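Local coordinates for Nitrate/nitrite sensor protein NarX (Escherichia coli K12, PDB 3EZI) that senses nitrate and nitrite as a membrane-bound histidine kinase and relays the signal to the regulators NarL and NarP, probably by phosphorylation, at residues Ala9-Met14 and Glu37-Ser42; Tyr17-Ala22 and Glu68-Leu73; Glu44-Ala49 and Gly53-Leu58. All coordinates share one frame; numbering follows the deposited sequence.

Interaction 1: residues Ala9-Met14 and Glu37-Ser42; sequences AGSLRM and EQTAFS
Helix 3-22 and helix 30-40, running in roughly opposite directions in the helical bundle of this periplasmic sensor domain, meet where Leu12 packs against Thr39 and Ala40. The CA atoms of Leu12 and Thr39 are 7.0 Å apart. Thr39 puts its methyl forward: CG2 stands anti to the backbone N and lies 3.8 Å from Leu12 CG, while the two side chains lie alongside one another, pointing opposite ways. The hydroxyl, OG1, is turned beside the backbone N (chi1 -58°) and is hydrogen-bonded to Glu35 O, one turn back in its own helix. This leaves an apolar face toward Leu12 and still satisfies the buried oxygen. Both methyls of Leu12 lie on Ala40, and CD2 also reaches the Thr39 methyl. The CD2 branch rests 3.9 Å from Ala40 N and 4.1 Å from Ala40 CB, and the CD1 branch comes to 4.1 Å from Ala40 CA, so the leucine meets backbone atoms of Ala40 as well as its methyl. Ser11 adds a looser touch, its CB 4.3 Å from Thr39 CG2. Just beyond Ala40 the chain leaves helical geometry at Phe41, and Ser42 serves as N-cap of helix 43-52. Leu12 also touches Leu93 of helix 82-99, Ala40 O accepts a bond from Gln62 of helix 55-75, and Glu37 forms a salt bridge to Arg66 there, so helices 55-75 and 82-99 flank the contact.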
loop_
_atom_site.group_PDB
_atom_site.type_symbol
_atom_site.label_atom_id
_atom_site.label_comp_id
_atom_site.label_asym_id
_atom_site.label_seq_id
_atom_site.Cartn_x
_atom_site.Cartn_y
_atom_site.Cartn_z
ATOM N N ALA A 9 3.686 2.996 -6.051
ATOM C CA ALA A 9 2.435 3.319 -5.373
ATOM C C ALA A 9 1.272 2.744 -6.161
ATOM O O ALA A 9 0.311 2.212 -5.593
ATOM C CB ALA A 9 2.293 4.839 -5.245
ATOM N N GLY A 10 1.332 2.835 -7.486
ATOM C CA GLY A 10 0.270 2.263 -8.282
ATOM C C GLY A 10 0.183 0.761 -8.100
ATOM O O GLY A 10 -0.910 0.196 -8.108
ATOM N N SER A 11 1.334 0.115 -7.932
ATOM C CA SER A 11 1.384 -1.329 -7.737
ATOM C C SER A 11 0.732 -1.725 -6.402
ATOM O O SER A 11 0.068 -2.764 -6.288
ATOM C CB SER A 11 2.839 -1.797 -7.755
ATOM O OG SER A 11 2.923 -3.206 -7.821
ATOM N N LEU A 12 0.964 -0.910 -5.380
ATOM C CA LEU A 12 0.366 -1.140 -4.059
ATOM C C LEU A 12 -1.160 -1.016 -4.151
ATOM O O LEU A 12 -1.890 -1.757 -3.473
ATOM C CB LEU A 12 0.894 -0.139 -2.999
ATOM C CG LEU A 12 2.348 -0.444 -2.565
ATOM C CD1 LEU A 12 2.958 0.754 -1.770
ATOM C CD2 LEU A 12 2.377 -1.766 -1.693
ATOM N N ARG A 13 -1.638 -0.057 -4.946
ATOM C CA ARG A 13 -3.093 0.118 -5.117
ATOM C C ARG A 13 -3.670 -1.161 -5.726
ATOM O O ARG A 13 -4.661 -1.728 -5.218
ATOM C CB ARG A 13 -3.408 1.316 -6.039
ATOM C CG ARG A 13 -4.914 1.437 -6.422
ATOM C CD ARG A 13 -5.258 2.625 -7.369
ATOM N NE ARG A 13 -6.061 3.659 -6.705
ATOM C CZ ARG A 13 -6.826 4.564 -7.320
ATOM N NH1 ARG A 13 -6.918 4.592 -8.639
ATOM N NH2 ARG A 13 -7.505 5.449 -6.607
ATOM N N MET A 14 -3.054 -1.619 -6.815
ATOM C CA MET A 14 -3.504 -2.851 -7.468
ATOM C C MET A 14 -3.461 -4.069 -6.537
ATOM O O MET A 14 -4.425 -4.861 -6.495
ATOM C CB MET A 14 -2.657 -3.100 -8.752
ATOM C CG MET A 14 -2.884 -4.438 -9.465
ATOM S SD MET A 14 -2.165 -5.938 -8.708
ATOM C CE MET A 14 -0.392 -5.889 -9.155
ATOM N N GLU A 37 4.502 -6.617 0.798
ATOM C CA GLU A 37 5.478 -6.127 1.788
ATOM C C GLU A 37 6.787 -5.629 1.108
ATOM O O GLU A 37 7.360 -4.560 1.466
ATOM C CB GLU A 37 5.827 -7.256 2.780
ATOM C CG GLU A 37 6.780 -6.810 3.869
ATOM C CD GLU A 37 7.208 -7.944 4.784
ATOM O OE1 GLU A 37 7.696 -7.643 5.894
ATOM O OE2 GLU A 37 7.070 -9.129 4.393
ATOM N N GLN A 38 7.252 -6.369 0.107
ATOM C CA GLN A 38 8.490 -5.994 -0.573
ATOM C C GLN A 38 8.330 -4.666 -1.303
ATOM O O GLN A 38 9.285 -3.894 -1.421
ATOM C CB GLN A 38 8.886 -7.060 -1.611
ATOM C CG GLN A 38 8.924 -8.468 -1.060
ATOM C CD GLN A 38 10.277 -8.859 -0.497
ATOM O OE1 GLN A 38 10.846 -8.149 0.323
ATOM N NE2 GLN A 38 10.784 -10.015 -0.920
ATOM N N THR A 39 7.121 -4.441 -1.811
ATOM C CA THR A 39 6.823 -3.229 -2.559
ATOM C C THR A 39 6.700 -2.039 -1.597
ATOM O O THR A 39 7.273 -0.954 -1.863
ATOM C CB THR A 39 5.501 -3.404 -3.377
ATOM O OG1 THR A 39 5.626 -4.547 -4.270
ATOM C CG2 THR A 39 5.274 -2.147 -4.255
ATOM N N ALA A 40 6.005 -2.248 -0.478
ATOM C CA ALA A 40 5.809 -1.169 0.501
ATOM C C ALA A 40 7.110 -0.660 1.116
ATOM O O ALA A 40 7.212 0.517 1.426
ATOM C CB ALA A 40 4.868 -1.607 1.620
ATOM N N PHE A 41 8.107 -1.532 1.263
ATOM C CA PHE A 41 9.379 -1.099 1.844
ATOM C C PHE A 41 10.488 -0.963 0.819
ATOM O O PHE A 41 11.685 -0.989 1.145
ATOM C CB PHE A 41 9.793 -2.042 3.007
ATOM C CG PHE A 41 8.843 -2.006 4.175
ATOM C CD1 PHE A 41 9.041 -1.103 5.224
ATOM C CD2 PHE A 41 7.723 -2.832 4.195
ATOM C CE1 PHE A 41 8.145 -1.014 6.269
ATOM C CE2 PHE A 41 6.791 -2.769 5.237
ATOM C CZ PHE A 41 6.995 -1.853 6.287
ATOM N N SER A 42 10.080 -0.754 -0.432
ATOM C CA SER A 42 10.979 -0.579 -1.556
ATOM C C SER A 42 12.011 0.548 -1.263
ATOM O O SER A 42 11.618 1.633 -0.797
ATOM C CB SER A 42 10.138 -0.190 -2.794
ATOM O OG SER A 42 10.967 0.368 -3.830
#

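Interaction 2: residues Tyr17-Ala22 and Glu68-Leu73; sequences YRLLAA and ELIPAL
Ile70 is the first residue of 68-73 to meet helix 3-22: its CD1 methyl reaches Leu19 CD1 at 4.3 Å. The bond from CA to CB of Ile70 does not aim at the other helix, and the contact is made by the far end of its longer branch, turned toward Leu19 at chi2 (-69°). Next comes Pro71, whose ring nitrogen can donate no hydrogen bond to the preceding turn, and helix 55-75 is kinked there. The helical bonds resume directly, with Ala72 N bound to Glu68 O at 3.1 Å and Leu73 N to Leu69 O at 2.9 Å. The two segments run nearly parallel, their axes at 21° and 11.4 Å apart at closest approach. With helices 30-40 and 43-52 together forming the second, interrupted member of an up-down-up-down four-helix bundle, helix 55-75 is the third, diagonal to helix 3-22 across the core, and the wide spacing is bridged wholly by apolar side chains. Leu73, the last residue of the segment, carries the larger share. It points toward helix 3-22 and divides its two methyls between successive residues: CD1 lies 4.4 Å from Leu19 CB, and CD2 lies 4.3 Å from Leu20 CD1. Leu19 thus meets both Ile70 and Leu73, whereas Leu20 touches Leu73 alone of the segment. These separations are those of light van der Waals contact. Other parts of the chain complete the surroundings: Leu32, Ile33 and Met36 of helix 30-40 press on Leu19, while Val82 of helix 82-99 touches both Leu20 and Leu73.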
loop_
_atom_site.group_PDB
_atom_site.type_symbol
_atom_site.label_atom_id
_atom_site.label_comp_id
_atom_site.label_asym_id
_atom_site.label_seq_id
_atom_site.Cartn_x
_atom_site.Cartn_y
_atom_site.Cartn_z
ATOM N N TYR A 17 -6.363 -4.182 -3.978
ATOM C CA TYR A 17 -7.640 -4.603 -4.547
ATOM C C TYR A 17 -7.597 -6.107 -4.775
ATOM O O TYR A 17 -8.615 -6.778 -4.609
ATOM C CB TYR A 17 -7.933 -3.949 -5.917
ATOM C CG TYR A 17 -8.192 -2.447 -5.932
ATOM C CD1 TYR A 17 -8.811 -1.814 -4.882
ATOM C CD2 TYR A 17 -7.857 -1.687 -7.064
ATOM C CE1 TYR A 17 -9.116 -0.414 -4.935
ATOM C CE2 TYR A 17 -8.157 -0.300 -7.138
ATOM C CZ TYR A 17 -8.788 0.319 -6.062
ATOM O OH TYR A 17 -9.126 1.662 -6.144
ATOM N N ARG A 18 -6.436 -6.624 -5.217
ATOM C CA ARG A 18 -6.243 -8.062 -5.468
ATOM C C ARG A 18 -6.437 -8.917 -4.195
ATOM O O ARG A 18 -7.069 -9.973 -4.226
ATOM C CB ARG A 18 -4.829 -8.323 -6.014
ATOM C CG ARG A 18 -4.727 -8.649 -7.466
ATOM C CD ARG A 18 -3.618 -9.681 -7.732
ATOM N NE ARG A 18 -2.396 -9.374 -6.990
ATOM C CZ ARG A 18 -1.183 -9.557 -7.490
ATOM N NH1 ARG A 18 -1.053 -10.043 -8.714
ATOM N NH2 ARG A 18 -0.108 -9.220 -6.787
ATOM N N LEU A 19 -5.862 -8.462 -3.081
ATOM C CA LEU A 19 -6.020 -9.150 -1.799
ATOM C C LEU A 19 -7.457 -9.055 -1.311
ATOM O O LEU A 19 -7.981 -10.013 -0.745
ATOM C CB LEU A 19 -5.058 -8.558 -0.722
ATOM C CG LEU A 19 -3.701 -9.254 -0.675
ATOM C CD1 LEU A 19 -2.716 -8.460 0.220
ATOM C CD2 LEU A 19 -3.906 -10.664 -0.115
ATOM N N LEU A 20 -8.125 -7.926 -1.534
ATOM C CA LEU A 20 -9.517 -7.839 -1.070
ATOM C C LEU A 20 -10.393 -8.851 -1.811
ATOM O O LEU A 20 -11.313 -9.424 -1.231
ATOM C CB LEU A 20 -10.089 -6.429 -1.282
ATOM C CG LEU A 20 -11.532 -6.064 -0.820
ATOM C CD1 LEU A 20 -11.668 -6.162 0.705
ATOM C CD2 LEU A 20 -11.839 -4.596 -1.270
ATOM N N ALA A 21 -10.112 -9.023 -3.099
ATOM C CA ALA A 21 -10.878 -9.943 -3.939
ATOM C C ALA A 21 -10.661 -11.404 -3.522
ATOM O O ALA A 21 -11.497 -12.285 -3.834
ATOM C CB ALA A 21 -10.493 -9.740 -5.434
ATOM N N ALA A 22 -9.569 -11.662 -2.801
ATOM C CA ALA A 22 -9.242 -13.032 -2.335
ATOM C C ALA A 22 -9.851 -13.382 -0.948
ATOM O O ALA A 22 -9.800 -14.530 -0.536
ATOM C CB ALA A 22 -7.692 -13.230 -2.290
ATOM N N GLU A 68 -2.929 -2.304 10.745
ATOM C CA GLU A 68 -4.371 -2.239 10.597
ATOM C C GLU A 68 -4.930 -3.005 9.413
ATOM O O GLU A 68 -5.891 -3.793 9.530
ATOM C CB GLU A 68 -4.807 -0.743 10.531
ATOM C CG GLU A 68 -4.662 -0.011 11.907
ATOM C CD GLU A 68 -4.898 1.515 11.871
ATOM O OE1 GLU A 68 -5.984 1.940 11.510
ATOM O OE2 GLU A 68 -3.974 2.288 12.199
ATOM N N LEU A 69 -4.350 -2.766 8.243
ATOM C CA LEU A 69 -4.886 -3.370 7.010
ATOM C C LEU A 69 -4.645 -4.878 6.894
ATOM O O LEU A 69 -5.582 -5.653 6.690
ATOM C CB LEU A 69 -4.328 -2.648 5.764
ATOM C CG LEU A 69 -4.864 -3.205 4.434
ATOM C CD1 LEU A 69 -6.368 -2.970 4.341
ATOM C CD2 LEU A 69 -4.122 -2.549 3.274
ATOM N N ILE A 70 -3.395 -5.318 7.006
ATOM C CA ILE A 70 -3.175 -6.749 6.921
ATOM C C ILE A 70 -3.922 -7.509 8.061
ATOM O O ILE A 70 -4.545 -8.571 7.800
ATOM C CB ILE A 70 -1.665 -7.043 6.863
ATOM C CG1 ILE A 70 -1.100 -6.531 5.521
ATOM C CG2 ILE A 70 -1.419 -8.527 7.069
ATOM C CD1 ILE A 70 -1.581 -7.354 4.265
ATOM N N PRO A 71 -3.875 -7.011 9.317
ATOM C CA PRO A 71 -4.594 -7.718 10.401
ATOM C C PRO A 71 -6.095 -7.877 10.081
ATOM O O PRO A 71 -6.682 -8.957 10.272
ATOM C CB PRO A 71 -4.344 -6.840 11.617
ATOM C CG PRO A 71 -2.940 -6.317 11.381
ATOM C CD PRO A 71 -2.916 -6.020 9.873
ATOM N N ALA A 72 -6.707 -6.812 9.576
ATOM C CA ALA A 72 -8.116 -6.857 9.208
ATOM C C ALA A 72 -8.375 -7.814 8.023
ATOM O O ALA A 72 -9.384 -8.549 8.011
ATOM C CB ALA A 72 -8.608 -5.438 8.881
ATOM N N LEU A 73 -7.481 -7.825 7.030
ATOM C CA LEU A 73 -7.673 -8.717 5.875
ATOM C C LEU A 73 -7.538 -10.203 6.285
ATOM O O LEU A 73 -8.228 -11.084 5.734
ATOM C CB LEU A 73 -6.674 -8.354 4.767
ATOM C CG LEU A 73 -6.992 -7.063 3.986
ATOM C CD1 LEU A 73 -5.764 -6.668 3.136
ATOM C CD2 LEU A 73 -8.220 -7.291 3.049
#

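Interaction 3: residues Glu44-Ala49 and Gly53-Leu58; sequences ELTRAA and GQLAQL
Ala49 O accepts a hydrogen bond from Gln54 N at 2.8 Å, almost straight at the hydrogen (176°) though the donor is tilted 28° from the carbonyl plane, and this bond belongs to the Schellman motif that ends helix 43-52. Gly53, with positive phi, turns the chain at this point, and helix 55-75 starts one residue later, after Gln54. Under the turn Leu58 reaches back to helix 43-52. With its CG anti to the backbone N (chi1 175°), it drives CD2 into the angle between the helices, 3.7 Å from Ala49 CB and 3.7 Å from Leu45 O. Its other methyl, CD1, meets Leu45 CG at 4.0 Å, the two leucine side chains crossing obliquely. Thr46 runs across Leu58 at about a right angle, and its CG2 methyl touches Leu55 CD1 at 4.2 Å. Thr46 OG1 lies beside Leu58 CD2, at 4.1 Å, while its hydrogen-bond partner is Ser42 O, a turn earlier. Leu55 CD1 also lies against Ala49 CB at 4.3 Å. Gln54 holds CB over the turn near Ala49, but in the modelled conformer its bent chain leads the amide away, where NE2 donates to Leu96 O. At the other side of helix 43-52, Arg47 grips Glu44 side-on, NH2 and NE both directed at OE1; the NH2 bond, 3.0 Å long, uses the anti lone pair of that oxygen. The second oxygen of Glu44 pairs with Arg51. One straight backbone bond spans the turn, the apolar side chains of Leu45, Ala49, Leu55 and Leu58 fill the angle between the helices, and the charged groups stay on the helix surface, bound among themselves rather than across the contact.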
loop_
_atom_site.group_PDB
_atom_site.type_symbol
_atom_site.label_atom_id
_atom_site.label_comp_id
_atom_site.label_asym_id
_atom_site.label_seq_id
_atom_site.Cartn_x
_atom_site.Cartn_y
_atom_site.Cartn_z
ATOM N N GLU A 44 13.532 2.508 -3.306
ATOM C CA GLU A 44 13.233 3.690 -4.123
ATOM C C GLU A 44 12.039 4.487 -3.593
ATOM O O GLU A 44 12.034 5.737 -3.611
ATOM C CB GLU A 44 12.984 3.260 -5.570
ATOM C CG GLU A 44 12.699 4.432 -6.551
ATOM C CD GLU A 44 13.790 5.528 -6.582
ATOM O OE1 GLU A 44 14.978 5.261 -6.283
ATOM O OE2 GLU A 44 13.450 6.686 -6.937
ATOM N N LEU A 45 11.008 3.793 -3.131
ATOM C CA LEU A 45 9.882 4.511 -2.600
ATOM C C LEU A 45 10.428 5.385 -1.486
ATOM O O LEU A 45 10.091 6.570 -1.379
ATOM C CB LEU A 45 8.836 3.532 -2.072
ATOM C CG LEU A 45 7.410 3.983 -1.834
ATOM C CD1 LEU A 45 6.872 4.956 -2.925
ATOM C CD2 LEU A 45 6.571 2.735 -1.773
ATOM N N THR A 46 11.314 4.804 -0.678
ATOM C CA THR A 46 11.912 5.522 0.428
ATOM C C THR A 46 12.805 6.699 0.013
ATOM O O THR A 46 12.701 7.804 0.578
ATOM C CB THR A 46 12.719 4.567 1.320
ATOM O OG1 THR A 46 11.884 3.470 1.718
ATOM C CG2 THR A 46 13.227 5.304 2.555
ATOM N N ARG A 47 13.684 6.475 -0.957
ATOM C CA ARG A 47 14.558 7.552 -1.382
ATOM C C ARG A 47 13.716 8.685 -1.957
ATOM O O ARG A 47 13.954 9.856 -1.645
ATOM C CB ARG A 47 15.573 7.088 -2.420
ATOM C CG ARG A 47 16.749 6.271 -1.849
ATOM C CD ARG A 47 17.800 6.005 -2.926
ATOM N NE ARG A 47 17.282 5.218 -4.050
ATOM C CZ ARG A 47 17.429 3.899 -4.184
ATOM N NH1 ARG A 47 18.078 3.204 -3.271
ATOM N NH2 ARG A 47 16.921 3.283 -5.240
ATOM N N ALA A 48 12.722 8.351 -2.771
ATOM C CA ALA A 48 11.872 9.409 -3.335
ATOM C C ALA A 48 11.118 10.186 -2.255
ATOM O O ALA A 48 10.941 11.434 -2.346
ATOM C CB ALA A 48 10.869 8.779 -4.367
ATOM N N ALA A 49 10.660 9.486 -1.215
ATOM C CA ALA A 49 9.905 10.160 -0.164
ATOM C C ALA A 49 10.868 11.105 0.536
ATOM O O ALA A 49 10.514 12.242 0.857
ATOM C CB ALA A 49 9.310 9.128 0.847
ATOM N N GLY A 53 10.382 15.246 0.843
ATOM C CA GLY A 53 9.853 15.582 2.163
ATOM C C GLY A 53 8.538 14.898 2.498
ATOM O O GLY A 53 7.646 15.502 3.093
ATOM N N GLN A 54 8.417 13.623 2.144
ATOM C CA GLN A 54 7.199 12.861 2.413
ATOM C C GLN A 54 7.477 11.675 3.330
ATOM O O GLN A 54 6.578 10.860 3.572
ATOM C CB GLN A 54 6.636 12.248 1.127
ATOM C CG GLN A 54 6.401 13.153 -0.020
ATOM C CD GLN A 54 5.033 12.935 -0.578
ATOM O OE1 GLN A 54 4.057 13.428 -0.029
ATOM N NE2 GLN A 54 4.941 12.163 -1.649
ATOM N N LEU A 55 8.697 11.561 3.834
ATOM C CA LEU A 55 9.043 10.378 4.660
ATOM C C LEU A 55 8.032 10.038 5.766
ATOM O O LEU A 55 7.709 8.849 5.999
ATOM C CB LEU A 55 10.451 10.492 5.256
ATOM C CG LEU A 55 10.983 9.152 5.804
ATOM C CD1 LEU A 55 10.854 8.077 4.730
ATOM C CD2 LEU A 55 12.460 9.300 6.239
ATOM N N ALA A 56 7.523 11.048 6.460
ATOM C CA ALA A 56 6.537 10.777 7.501
ATOM C C ALA A 56 5.232 10.191 6.945
ATOM O O ALA A 56 4.567 9.339 7.576
ATOM C CB ALA A 56 6.234 12.064 8.293
ATOM N N GLN A 57 4.833 10.664 5.769
ATOM C CA GLN A 57 3.621 10.185 5.153
ATOM C C GLN A 57 3.809 8.744 4.683
ATOM O O GLN A 57 2.883 7.922 4.808
ATOM C CB GLN A 57 3.248 11.086 3.982
ATOM C CG GLN A 57 2.058 10.617 3.222
ATOM C CD GLN A 57 1.088 11.746 2.997
ATOM O OE1 GLN A 57 1.415 12.753 2.360
ATOM N NE2 GLN A 57 -0.114 11.595 3.538
ATOM N N LEU A 58 4.986 8.445 4.139
ATOM C CA LEU A 58 5.283 7.072 3.701
ATOM C C LEU A 58 5.330 6.132 4.918
ATOM O O LEU A 58 4.755 5.041 4.894
ATOM C CB LEU A 58 6.636 6.993 2.992
ATOM C CG LEU A 58 7.058 5.566 2.611
ATOM C CD1 LEU A 58 5.929 4.845 1.814
ATOM C CD2 LEU A 58 8.360 5.627 1.771
#

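How the interactions relate
All three contacts belong to one helical bundle, the periplasmic sensor domain. Helix 3-22 serves interactions 1 and 2, whose centres are 13 Å apart and whose segments alternate along the chain; helix 55-75 serves interactions 2 and 3, whose centres are 23 Å apart on opposite sides of the chain's centre. Interaction 3 follows interaction 1 in sequence and is nested inside the loop closed by interaction 2. Interactions 1 and 3 touch through Leu45, whose CD2 packs on Thr39 O, Ala40 O and Leu12 CD1, joining the consecutive helices 30-40 and 43-52 to helix 3-22. Interactions 2 and 3 lie toward opposite ends of the bundle, with interaction 1 nearest the centre of the chain.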